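Local structure of probable exosome complex exonuclease 2 (Pyrococcus abyssi, 2PO1) at residues 59-64 / 145-150; 107-112 / 151-156; 51-56 / 157-162; 87-92 / 101-106. The protein probably serves as a non-catalytic component of the RNA-degrading archaeal exosome and contributes to structuring the active site of its partner Rrp41. All coordinates share one frame; numbering follows the deposited sequence.

Overall arrangement
All four contacts belong to one RNase PH-type domain, in which helices 104-118 and 152-166 pack against a mixed sheet. Interaction 1 pairs two strands within that sheet; interactions 3 and 4 join its strands 51-57 and 82-89 to one helix each, and interaction 2 joins the helices to each other. Neighbouring centres lie about 10 to 12 Å apart, whereas interactions 3 and 4 are separated by about 17 Å. Leu-152 CD1 of interaction 2 lies 4.0 Å from Leu-89 CD1 of interaction 4. RNA of chain A is held directly at Arg-111 and Glu-88, while interactions 1 and 3 come no nearer to it than about 11 and 13 Å.

Interaction 1: residues 59-64 / 145-150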
# COMPACT_ATOMS: atom_id res chain seq x y z
N SER C 59 -25.41 22.53 -5.22
CA SER C 59 -25.15 21.85 -3.98
C SER C 59 -23.82 21.14 -4.01
O SER C 59 -23.41 20.60 -3.02
CB SER C 59 -26.26 20.84 -3.71
OG SER C 59 -27.43 21.48 -3.24
N THR C 60 -23.17 21.08 -5.17
CA THR C 60 -21.82 20.57 -5.23
C THR C 60 -20.92 21.55 -4.49
O THR C 60 -20.94 22.75 -4.75
CB THR C 60 -21.31 20.44 -6.69
OG1 THR C 60 -21.88 19.28 -7.29
CG2 THR C 60 -19.81 20.31 -6.73
N GLN C 61 -20.12 21.07 -3.54
CA GLN C 61 -19.23 21.99 -2.82
C GLN C 61 -17.87 21.42 -2.84
O GLN C 61 -17.69 20.26 -2.51
CB GLN C 61 -19.62 22.04 -1.37
CG GLN C 61 -21.05 22.35 -1.23
CD GLN C 61 -21.31 23.05 0.05
OE1 GLN C 61 -20.50 23.86 0.48
NE2 GLN C 61 -22.42 22.75 0.67
N VAL C 62 -16.88 22.24 -3.17
CA VAL C 62 -15.55 21.74 -3.07
C VAL C 62 -14.66 22.80 -2.43
O VAL C 62 -14.85 23.99 -2.65
CB VAL C 62 -15.00 21.29 -4.42
CG1 VAL C 62 -16.09 20.90 -5.40
CG2 VAL C 62 -14.09 22.24 -4.94
N LEU C 63 -13.77 22.38 -1.55
CA LEU C 63 -12.83 23.29 -0.92
C LEU C 63 -11.51 23.00 -1.49
O LEU C 63 -11.07 21.81 -1.51
CB LEU C 63 -12.65 22.86 0.53
CG LEU C 63 -12.60 23.87 1.66
CD1 LEU C 63 -12.11 23.22 3.01
CD2 LEU C 63 -11.99 25.29 1.31
N VAL C 64 -10.79 24.05 -1.83
CA VAL C 64 -9.40 23.86 -2.23
C VAL C 64 -8.54 24.67 -1.34
O VAL C 64 -8.86 25.85 -1.01
CB VAL C 64 -9.16 24.30 -3.72
CG1 VAL C 64 -7.64 24.31 -4.08
CG2 VAL C 64 -9.88 23.39 -4.57
N VAL C 145 -13.15 17.55 -1.95
CA VAL C 145 -14.55 17.64 -2.47
C VAL C 145 -15.42 17.37 -1.24
O VAL C 145 -15.20 16.37 -0.58
CB VAL C 145 -14.80 16.67 -3.63
CG1 VAL C 145 -16.32 16.53 -3.90
CG2 VAL C 145 -14.07 17.16 -4.87
N LEU C 146 -16.31 18.32 -0.88
CA LEU C 146 -17.11 18.20 0.34
C LEU C 146 -18.54 17.72 0.09
O LEU C 146 -19.15 17.21 1.00
CB LEU C 146 -17.22 19.53 1.09
CG LEU C 146 -15.92 20.20 1.49
CD1 LEU C 146 -16.27 21.53 2.07
CD2 LEU C 146 -15.12 19.29 2.48
N ASP C 147 -19.07 17.85 -1.13
CA ASP C 147 -20.45 17.41 -1.39
C ASP C 147 -20.50 17.27 -2.88
O ASP C 147 -20.26 18.23 -3.56
CB ASP C 147 -21.44 18.49 -0.98
CG ASP C 147 -22.72 17.94 -0.38
OD1 ASP C 147 -23.52 18.78 0.09
OD2 ASP C 147 -22.95 16.71 -0.34
N HIS C 148 -20.80 16.08 -3.36
CA HIS C 148 -20.78 15.79 -4.77
C HIS C 148 -22.22 15.81 -5.25
O HIS C 148 -23.04 14.91 -4.94
CB HIS C 148 -20.14 14.41 -4.98
CG HIS C 148 -20.27 13.90 -6.37
ND1 HIS C 148 -20.60 14.72 -7.43
CD2 HIS C 148 -20.11 12.65 -6.88
CE1 HIS C 148 -20.64 13.99 -8.53
NE2 HIS C 148 -20.34 12.74 -8.22
N ASP C 149 -22.59 16.89 -5.95
CA ASP C 149 -23.91 16.92 -6.53
C ASP C 149 -23.75 17.22 -8.00
O ASP C 149 -24.56 17.94 -8.57
CB ASP C 149 -24.79 17.99 -5.93
CG ASP C 149 -26.27 17.69 -6.16
OD1 ASP C 149 -27.10 18.62 -6.22
OD2 ASP C 149 -26.61 16.47 -6.25
N GLY C 150 -22.65 16.77 -8.55
CA GLY C 150 -22.45 16.83 -9.98
C GLY C 150 -21.48 17.90 -10.36
O GLY C 150 -21.34 18.93 -9.68
O HOH W 1 -26.78 20.90 -7.08
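Gln-61 and Asp-147 form an antiparallel hydrogen-bonded pair, in which Gln-61 N gives a fairly straight bond of 2.8 Å to Asp-147 O, on a lone pair in the carbonyl plane. Next to it the register slips by one residue: Gln-61 O accepts from both Leu-146 N (2.9 Å) and Asp-147 N (3.1 Å), the signature of a classic beta bulge. Beyond the bulge, Val-62 and Val-145 form a non-hydrogen-bonded pair, and Val-62 CB lies 4.3 Å from Val-145 CG2. The side chains of Gln-61 and Asp-147 run side by side in the same direction, Gln-61 CG 3.9 Å from Asp-147 CB, with amide and carboxylate planes turned 46° apart. At the loop end, a water accepts from Ser-59 N (2.8 Å) and donates to Asp-149 OD1. The chemistry divides accordingly: main-chain bonds and valines join the strands, while the acidic ends look outward. The Asp-147 carboxylate takes hydrogen bonds from a polar side chain and the backbone of another protein chain, and Asp-149 OD1 pairs with a basic side chain there, so these polar ends probably serve the subunit interface.

Interaction 2: residues 107-112 / 151-156; sequences IELARV and NLMDAI. With nucleotides of chain A.
Leu-109 and Val-112 of helix 104-118 meet Met-153 and its neighbours on helix 152-166 in the buried helix pair of the RNase PH core, an alpha/beta domain in which both helices back onto the mixed sheet. The short segments run at 42° with axes 9.9 Å apart, and no hydrogen bond passes between them. Leu-109 forks over the second helix: CD2 rests on the backbone of Met-153, 3.5 Å from its CA, while CD1 reaches CD1 of Leu-152 and CD1 of Ile-156, the latter at 3.8 Å with the two side chains crossing at about a right angle. In Met-153 the bend at chi2 (83°) carries SD to Val-112, and chi3 turns CE back to Leu-109 CD2 and Val-112. Asn-151 caps the second helix, OD1 accepting from Asp-154 N (3.3 Å) as ND2 returns a bond to Asp-154 OD2 (2.9 Å). Arg-111 turns instead to the RNA, its NH1 bonding A9 OP2 of chain A at 3.0 Å and, more weakly, A8 OP1, while NE pairs with an acidic side chain of another protein chain. An alanine here would probably leave both phosphates without this positive partner and that acid without its mate. Between the helices, Met-153 SD lies 3.5 Å from Val-112 CG1.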
# COMPACT_ATOMS: atom_id res chain seq x y z
N ILE C 107 -8.26 10.89 -9.69
CA ILE C 107 -7.06 11.04 -10.43
C ILE C 107 -7.33 11.79 -11.73
O ILE C 107 -6.55 12.67 -12.07
CB ILE C 107 -6.43 9.68 -10.71
CG1 ILE C 107 -5.83 9.18 -9.40
CG2 ILE C 107 -5.37 9.86 -11.74
CD1 ILE C 107 -5.54 7.70 -9.34
N GLU C 108 -8.42 11.50 -12.41
CA GLU C 108 -8.68 12.21 -13.65
C GLU C 108 -9.05 13.66 -13.37
O GLU C 108 -8.62 14.56 -14.09
CB GLU C 108 -9.82 11.52 -14.43
CG GLU C 108 -10.41 12.40 -15.56
CD GLU C 108 -11.58 11.69 -16.22
OE1 GLU C 108 -11.47 11.35 -17.40
OE2 GLU C 108 -12.55 11.37 -15.52
N LEU C 109 -9.83 13.91 -12.32
CA LEU C 109 -10.17 15.29 -11.92
C LEU C 109 -8.91 16.04 -11.62
O LEU C 109 -8.72 17.10 -12.12
CB LEU C 109 -11.02 15.25 -10.64
CG LEU C 109 -12.47 14.80 -10.89
CD1 LEU C 109 -13.18 14.48 -9.58
CD2 LEU C 109 -13.26 15.88 -11.66
N ALA C 110 -8.02 15.48 -10.80
CA ALA C 110 -6.75 16.18 -10.47
C ALA C 110 -5.94 16.52 -11.70
O ALA C 110 -5.29 17.54 -11.77
CB ALA C 110 -5.91 15.32 -9.56
N ARG C 111 -5.83 15.56 -12.60
CA ARG C 111 -4.93 15.71 -13.70
C ARG C 111 -5.48 16.68 -14.70
O ARG C 111 -4.76 17.49 -15.22
CB ARG C 111 -4.64 14.32 -14.27
CG ARG C 111 -3.83 13.56 -13.32
CD ARG C 111 -3.47 12.19 -13.83
NE ARG C 111 -3.08 12.21 -15.26
CZ ARG C 111 -1.82 12.35 -15.67
NH1 ARG C 111 -0.80 12.51 -14.80
NH2 ARG C 111 -1.58 12.30 -16.97
N VAL C 112 -6.78 16.66 -14.95
CA VAL C 112 -7.35 17.53 -15.95
C VAL C 112 -7.29 18.96 -15.43
O VAL C 112 -7.08 19.87 -16.19
CB VAL C 112 -8.80 17.18 -16.18
CG1 VAL C 112 -9.51 18.26 -16.96
CG2 VAL C 112 -8.92 15.82 -16.81
N ASN C 151 -20.86 17.73 -11.53
CA ASN C 151 -19.87 18.66 -12.01
C ASN C 151 -18.71 18.98 -11.07
O ASN C 151 -18.37 20.12 -10.87
CB ASN C 151 -20.54 19.92 -12.65
CG ASN C 151 -19.62 20.61 -13.60
OD1 ASN C 151 -18.60 20.04 -13.98
ND2 ASN C 151 -20.00 21.83 -14.05
N LEU C 152 -18.05 17.94 -10.51
CA LEU C 152 -16.87 18.15 -9.75
C LEU C 152 -15.80 18.85 -10.58
O LEU C 152 -15.08 19.68 -10.08
CB LEU C 152 -16.34 16.79 -9.24
CG LEU C 152 -17.29 16.01 -8.33
CD1 LEU C 152 -16.65 14.70 -7.90
CD2 LEU C 152 -17.65 16.92 -7.13
N MET C 153 -15.64 18.48 -11.84
CA MET C 153 -14.56 19.02 -12.61
C MET C 153 -14.57 20.54 -12.60
O MET C 153 -13.57 21.18 -12.28
CB MET C 153 -14.65 18.48 -14.03
CG MET C 153 -13.55 19.03 -14.86
SD MET C 153 -12.09 18.08 -14.61
CE MET C 153 -12.54 16.52 -15.41
N ASP C 154 -15.70 21.14 -12.89
CA ASP C 154 -15.71 22.60 -12.97
C ASP C 154 -15.60 23.19 -11.60
O ASP C 154 -14.91 24.16 -11.37
CB ASP C 154 -16.96 23.13 -13.63
CG ASP C 154 -17.11 22.68 -15.06
OD1 ASP C 154 -16.30 21.86 -15.47
OD2 ASP C 154 -18.04 23.14 -15.79
N ALA C 155 -16.29 22.59 -10.66
CA ALA C 155 -16.27 23.12 -9.29
C ALA C 155 -14.83 23.07 -8.79
O ALA C 155 -14.38 24.02 -8.18
CB ALA C 155 -17.18 22.31 -8.41
N ILE C 156 -14.10 21.97 -9.08
CA ILE C 156 -12.74 21.83 -8.61
C ILE C 156 -11.82 22.79 -9.35
O ILE C 156 -10.97 23.42 -8.75
CB ILE C 156 -12.18 20.36 -8.75
CG1 ILE C 156 -12.89 19.40 -7.80
CG2 ILE C 156 -10.68 20.39 -8.50
CD1 ILE C 156 -12.78 18.02 -8.23
P A A 8 0.96 13.37 -12.20
OP1 A A 8 -0.54 13.29 -12.10
OP2 A A 8 1.72 12.09 -12.15
O5' A A 8 1.48 14.25 -13.46
C5' A A 8 0.98 15.58 -13.79
C4' A A 8 1.79 16.29 -14.87
O4' A A 8 3.08 16.67 -14.33
C3' A A 8 2.22 15.54 -16.12
O3' A A 8 1.19 15.35 -17.09
C2' A A 8 3.32 16.45 -16.66
O2' A A 8 2.86 17.71 -17.14
C1' A A 8 4.06 16.61 -15.33
N9 A A 8 4.97 15.51 -14.98
C8 A A 8 4.78 14.50 -14.06
N7 A A 8 5.78 13.67 -13.92
C5 A A 8 6.70 14.18 -14.83
C6 A A 8 8.00 13.75 -15.17
N6 A A 8 8.55 12.69 -14.59
N1 A A 8 8.68 14.47 -16.11
C2 A A 8 8.09 15.55 -16.68
N3 A A 8 6.88 16.05 -16.43
C4 A A 8 6.24 15.31 -15.49
P A A 9 1.07 13.95 -17.83
OP1 A A 9 -0.16 14.10 -18.64
OP2 A A 9 1.30 12.82 -16.87
O5' A A 9 2.32 13.94 -18.83
C5' A A 9 2.38 14.88 -19.91
C4' A A 9 3.62 14.59 -20.71
O4' A A 9 4.73 14.73 -19.80
C3' A A 9 3.74 13.15 -21.18
O3' A A 9 3.05 12.96 -22.41
C2' A A 9 5.24 12.98 -21.35
O2' A A 9 5.73 13.57 -22.54
C1' A A 9 5.70 13.74 -20.11
N9 A A 9 5.94 12.88 -18.96
C8 A A 9 5.07 12.53 -17.96
N7 A A 9 5.60 11.72 -17.07
C5 A A 9 6.91 11.55 -17.51
C6 A A 9 8.01 10.81 -17.01
N6 A A 9 7.96 10.07 -15.90
N1 A A 9 9.18 10.84 -17.70
C2 A A 9 9.24 11.58 -18.83
N3 A A 9 8.27 12.31 -19.39
C4 A A 9 7.13 12.25 -18.68

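Interaction 3: residues 51-56 / 157-162; sequences GSALVK and GIAAIA
Val-55 sets CG1 anti to its backbone N (chi1 174°) and CG2 anti to its carbonyl carbon, and Ile-158 sets CG1 anti to its carbonyl carbon, beside the backbone N (chi1 -74°), which leaves CG2 anti to the N; this pairing of torsions brings the two branched side chains together. The contact is a strand-on-helix packing of the RNase PH core: strand 51-57 of the mixed sheet lies against helix 152-166, the short segments running nearly antiparallel at 153° with axes 6.8 Å apart. Val-55 and Ile-158 cross at about a right angle, CG2 meeting CG2 at 3.6 Å, and CG1 of the valine adds a second, slightly longer touch to the same methyl. The valine CG2 also leans on Ala-159, 3.5 Å from its CB and 3.4 Å from its CA, the latter tighter than an ordinary carbon-carbon contact. Two residues back along the strand, Ala-53 points its methyl at the same helix. No polar bond links the segments, so the fit depends on shape: the small alanines let the backbones approach until the CA atoms of Ala-53 and Ala-159 stand 5.1 Å apart. Around this pairing, Ile-158 reaches Ile-264 and Ile-268 of helix 247-275, Ala-159 touches Val-62 and Val-64 of the adjoining strand, and Ala-162 meets Ile-41 and Val-43, so the helix spans several strands at once. The Ala-53 CB sits 3.7 Å from Ala-162 CB and only 3.2 Å from the carbonyl O of Ala-159.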
# COMPACT_ATOMS: atom_id res chain seq x y z
N GLY C 51 -3.65 29.84 0.46
CA GLY C 51 -4.82 30.26 -0.29
C GLY C 51 -5.88 29.21 -0.14
O GLY C 51 -5.59 28.06 0.18
N SER C 52 -7.10 29.59 -0.42
CA SER C 52 -8.21 28.64 -0.34
C SER C 52 -9.42 29.15 -1.07
O SER C 52 -9.54 30.34 -1.34
CB SER C 52 -8.52 28.29 1.11
OG SER C 52 -8.85 29.41 1.86
N ALA C 53 -10.33 28.26 -1.45
CA ALA C 53 -11.55 28.73 -2.10
C ALA C 53 -12.54 27.64 -1.78
O ALA C 53 -12.23 26.41 -1.85
CB ALA C 53 -11.36 28.86 -3.66
N LEU C 54 -13.69 28.08 -1.31
CA LEU C 54 -14.85 27.19 -1.21
C LEU C 54 -15.71 27.54 -2.44
O LEU C 54 -16.08 28.72 -2.60
CB LEU C 54 -15.63 27.50 0.08
CG LEU C 54 -16.86 26.62 0.26
CD1 LEU C 54 -16.51 25.15 0.44
CD2 LEU C 54 -17.56 27.05 1.43
N VAL C 55 -15.96 26.55 -3.30
CA VAL C 55 -16.85 26.73 -4.45
C VAL C 55 -18.08 25.85 -4.34
O VAL C 55 -17.97 24.71 -3.98
CB VAL C 55 -16.12 26.50 -5.78
CG1 VAL C 55 -17.06 26.55 -6.95
CG2 VAL C 55 -15.08 27.63 -5.96
N LYS C 56 -19.26 26.43 -4.59
CA LYS C 56 -20.51 25.69 -4.65
C LYS C 56 -21.08 25.89 -6.03
O LYS C 56 -21.25 27.05 -6.43
CB LYS C 56 -21.49 26.22 -3.59
CG LYS C 56 -20.89 26.18 -2.19
CD LYS C 56 -21.94 26.50 -1.11
CE LYS C 56 -21.25 26.94 0.17
NZ LYS C 56 -22.18 27.70 1.09
N GLY C 157 -12.00 23.00 -10.66
CA GLY C 157 -11.12 23.93 -11.35
C GLY C 157 -11.35 25.39 -10.93
O GLY C 157 -10.42 26.18 -10.86
N ILE C 158 -12.61 25.73 -10.72
CA ILE C 158 -12.98 27.10 -10.29
C ILE C 158 -12.35 27.32 -8.94
O ILE C 158 -11.60 28.27 -8.73
CB ILE C 158 -14.46 27.26 -10.18
CG1 ILE C 158 -15.05 27.34 -11.57
CG2 ILE C 158 -14.86 28.55 -9.47
CD1 ILE C 158 -16.54 27.04 -11.56
N ALA C 159 -12.59 26.40 -8.02
CA ALA C 159 -11.98 26.49 -6.68
C ALA C 159 -10.46 26.56 -6.76
O ALA C 159 -9.86 27.27 -5.97
CB ALA C 159 -12.40 25.33 -5.83
N ALA C 160 -9.84 25.81 -7.69
CA ALA C 160 -8.37 25.67 -7.71
C ALA C 160 -7.80 27.00 -8.14
O ALA C 160 -6.94 27.57 -7.47
CB ALA C 160 -7.90 24.54 -8.64
N ILE C 161 -8.33 27.56 -9.22
CA ILE C 161 -7.77 28.79 -9.68
C ILE C 161 -8.14 29.94 -8.73
O ILE C 161 -7.36 30.89 -8.55
CB ILE C 161 -8.12 29.12 -11.17
CG1 ILE C 161 -7.23 30.26 -11.68
CG2 ILE C 161 -9.57 29.40 -11.32
CD1 ILE C 161 -5.74 29.74 -11.86
N ALA C 162 -9.31 29.86 -8.13
CA ALA C 162 -9.68 30.93 -7.20
C ALA C 162 -8.78 30.84 -5.97
O ALA C 162 -8.41 31.86 -5.40
CB ALA C 162 -11.19 30.85 -6.81

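Interaction 4: residues 87-92 / 101-106; sequences VELVPL and PPDERA. With nucleotides of chain A.
Asp-103 OD2 is gripped by two nitrogens of Arg-105, NE on its syn lone pair and NH2 more weakly at 3.0 Å, while OD1 of the same carboxylate lies 3.7 Å from Leu-89 CD2 across the contact. The modelled NE bond is so short that its exact length is doubtful, but OD2 lies near the guanidinium plane of Arg-105, 10° out of it, in a salt bridge. CG of Asp-103 stands between the backbone N and the carbonyl carbon (chi1 75°), and from there OD1 accepts from Ala-106 N at 3.0 Å, the N-cap bond. An alanine in place of Asp-103 would probably leave the first turn of helix 104-118 without this cap and Arg-105 without its charged mate, although Arg-105 NH2 also bonds Thr-96 O. Leu-89 lays CD2 against the first turn of the helix, 3.5 Å from Ala-106 N and 3.7 Å from Ala-106 CB. The Ala-106 methyl also lies 3.5 Å from Val-87 O, and a water accepts from Val-87 N and gives a weak bond to Ala-106 O. Glu-88 bends at chi2 (-67°), and its OE2 accepts from N6 of adenosine A4 of chain A at 3.2 Å. Pro-102 closes in on the base from the other segment, CD lying 3.4 Å from C2 of that adenine. This is a strand-to-helix connection in the RNase PH fold, closed by an N-capped helix start, and here strand and proline together form part of an adenine-binding site.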
# COMPACT_ATOMS: atom_id res chain seq x y z
N VAL C 87 -6.81 15.56 -5.63
CA VAL C 87 -8.25 15.66 -5.33
C VAL C 87 -8.56 14.50 -4.40
O VAL C 87 -8.27 13.34 -4.72
CB VAL C 87 -9.01 15.47 -6.59
CG1 VAL C 87 -10.50 15.24 -6.29
CG2 VAL C 87 -8.82 16.72 -7.50
N GLU C 88 -9.09 14.83 -3.24
CA GLU C 88 -9.68 13.92 -2.32
C GLU C 88 -11.20 13.95 -2.48
O GLU C 88 -11.90 14.98 -2.29
CB GLU C 88 -9.30 14.29 -0.92
CG GLU C 88 -7.78 14.22 -0.66
CD GLU C 88 -7.26 12.79 -0.73
OE1 GLU C 88 -6.37 12.49 -1.53
OE2 GLU C 88 -7.81 11.96 -0.01
N LEU C 89 -11.70 12.80 -2.91
CA LEU C 89 -13.15 12.53 -3.02
C LEU C 89 -13.48 11.94 -1.66
O LEU C 89 -13.51 10.73 -1.50
CB LEU C 89 -13.36 11.52 -4.15
CG LEU C 89 -13.74 12.15 -5.50
CD1 LEU C 89 -13.45 13.62 -5.76
CD2 LEU C 89 -13.43 11.29 -6.71
N VAL C 90 -13.73 12.81 -0.68
CA VAL C 90 -13.80 12.34 0.67
C VAL C 90 -15.13 11.64 0.82
O VAL C 90 -16.12 12.05 0.18
CB VAL C 90 -13.47 13.45 1.75
CG1 VAL C 90 -12.25 14.35 1.28
CG2 VAL C 90 -14.60 14.33 1.98
N PRO C 91 -15.15 10.56 1.58
CA PRO C 91 -16.31 9.72 1.74
C PRO C 91 -17.53 10.52 2.19
O PRO C 91 -18.67 10.17 1.83
CB PRO C 91 -15.85 8.75 2.82
CG PRO C 91 -14.46 8.56 2.50
CD PRO C 91 -14.00 9.96 2.31
N LEU C 92 -17.30 11.63 2.90
CA LEU C 92 -18.43 12.40 3.35
C LEU C 92 -19.11 13.11 2.23
O LEU C 92 -20.27 13.47 2.35
CB LEU C 92 -18.10 13.35 4.51
CG LEU C 92 -17.34 14.66 4.47
CD1 LEU C 92 -17.90 15.67 3.49
CD2 LEU C 92 -17.54 15.21 5.87
N PRO C 101 -6.81 5.46 -1.29
CA PRO C 101 -6.05 6.35 -2.19
C PRO C 101 -6.95 6.86 -3.33
O PRO C 101 -8.00 6.23 -3.58
CB PRO C 101 -4.94 5.41 -2.70
CG PRO C 101 -5.53 4.06 -2.56
CD PRO C 101 -6.31 4.08 -1.33
N PRO C 102 -6.57 7.97 -4.01
CA PRO C 102 -7.45 8.41 -5.10
C PRO C 102 -7.78 7.33 -6.10
O PRO C 102 -6.90 6.55 -6.49
CB PRO C 102 -6.67 9.57 -5.76
CG PRO C 102 -5.88 10.15 -4.67
CD PRO C 102 -5.43 8.90 -3.86
N ASP C 103 -9.06 7.20 -6.42
CA ASP C 103 -9.50 6.27 -7.42
C ASP C 103 -9.39 6.99 -8.78
O ASP C 103 -8.99 8.15 -8.86
CB ASP C 103 -10.97 5.83 -7.13
CG ASP C 103 -11.98 6.93 -7.49
OD1 ASP C 103 -11.64 8.12 -7.45
OD2 ASP C 103 -13.11 6.61 -7.84
N GLU C 104 -9.73 6.31 -9.86
CA GLU C 104 -9.57 6.92 -11.18
C GLU C 104 -10.36 8.20 -11.34
O GLU C 104 -9.99 9.10 -12.11
CB GLU C 104 -9.97 5.93 -12.25
CG GLU C 104 -11.47 5.52 -12.21
CD GLU C 104 -11.88 4.64 -13.38
OE1 GLU C 104 -11.00 4.07 -14.06
OE2 GLU C 104 -13.10 4.50 -13.63
N ARG C 105 -11.49 8.33 -10.65
CA ARG C 105 -12.24 9.60 -10.79
C ARG C 105 -11.46 10.73 -10.21
O ARG C 105 -11.39 11.78 -10.80
CB ARG C 105 -13.62 9.56 -10.10
CG ARG C 105 -14.57 8.55 -10.72
CD ARG C 105 -15.75 8.20 -9.79
NE ARG C 105 -15.31 7.71 -8.48
CZ ARG C 105 -16.11 7.57 -7.44
NH1 ARG C 105 -17.41 7.85 -7.56
NH2 ARG C 105 -15.63 7.13 -6.27
N ALA C 106 -10.88 10.53 -9.04
CA ALA C 106 -10.16 11.58 -8.36
C ALA C 106 -8.91 11.92 -9.17
O ALA C 106 -8.53 13.08 -9.29
CB ALA C 106 -9.71 11.10 -6.95
P A A 4 -5.38 2.29 3.54
OP1 A A 4 -5.91 1.30 4.52
OP2 A A 4 -5.38 1.95 2.08
O5' A A 4 -3.85 2.57 3.97
C5' A A 4 -3.15 3.80 3.71
C4' A A 4 -2.46 3.84 2.34
O4' A A 4 -3.44 3.93 1.25
C3' A A 4 -1.48 5.00 2.17
O3' A A 4 -0.14 4.50 2.05
C2' A A 4 -1.94 5.72 0.89
O2' A A 4 -1.07 5.45 -0.20
C1' A A 4 -3.37 5.21 0.63
N9 A A 4 -4.48 6.08 1.14
C8 A A 4 -5.39 5.80 2.22
N7 A A 4 -6.28 6.74 2.50
C5 A A 4 -5.93 7.72 1.51
C6 A A 4 -6.50 8.99 1.24
N6 A A 4 -7.56 9.43 1.99
N1 A A 4 -5.94 9.73 0.16
C2 A A 4 -4.88 9.25 -0.56
N3 A A 4 -4.25 8.09 -0.40
C4 A A 4 -4.83 7.35 0.66
O HOH W 2 -6.35 12.91 -7.06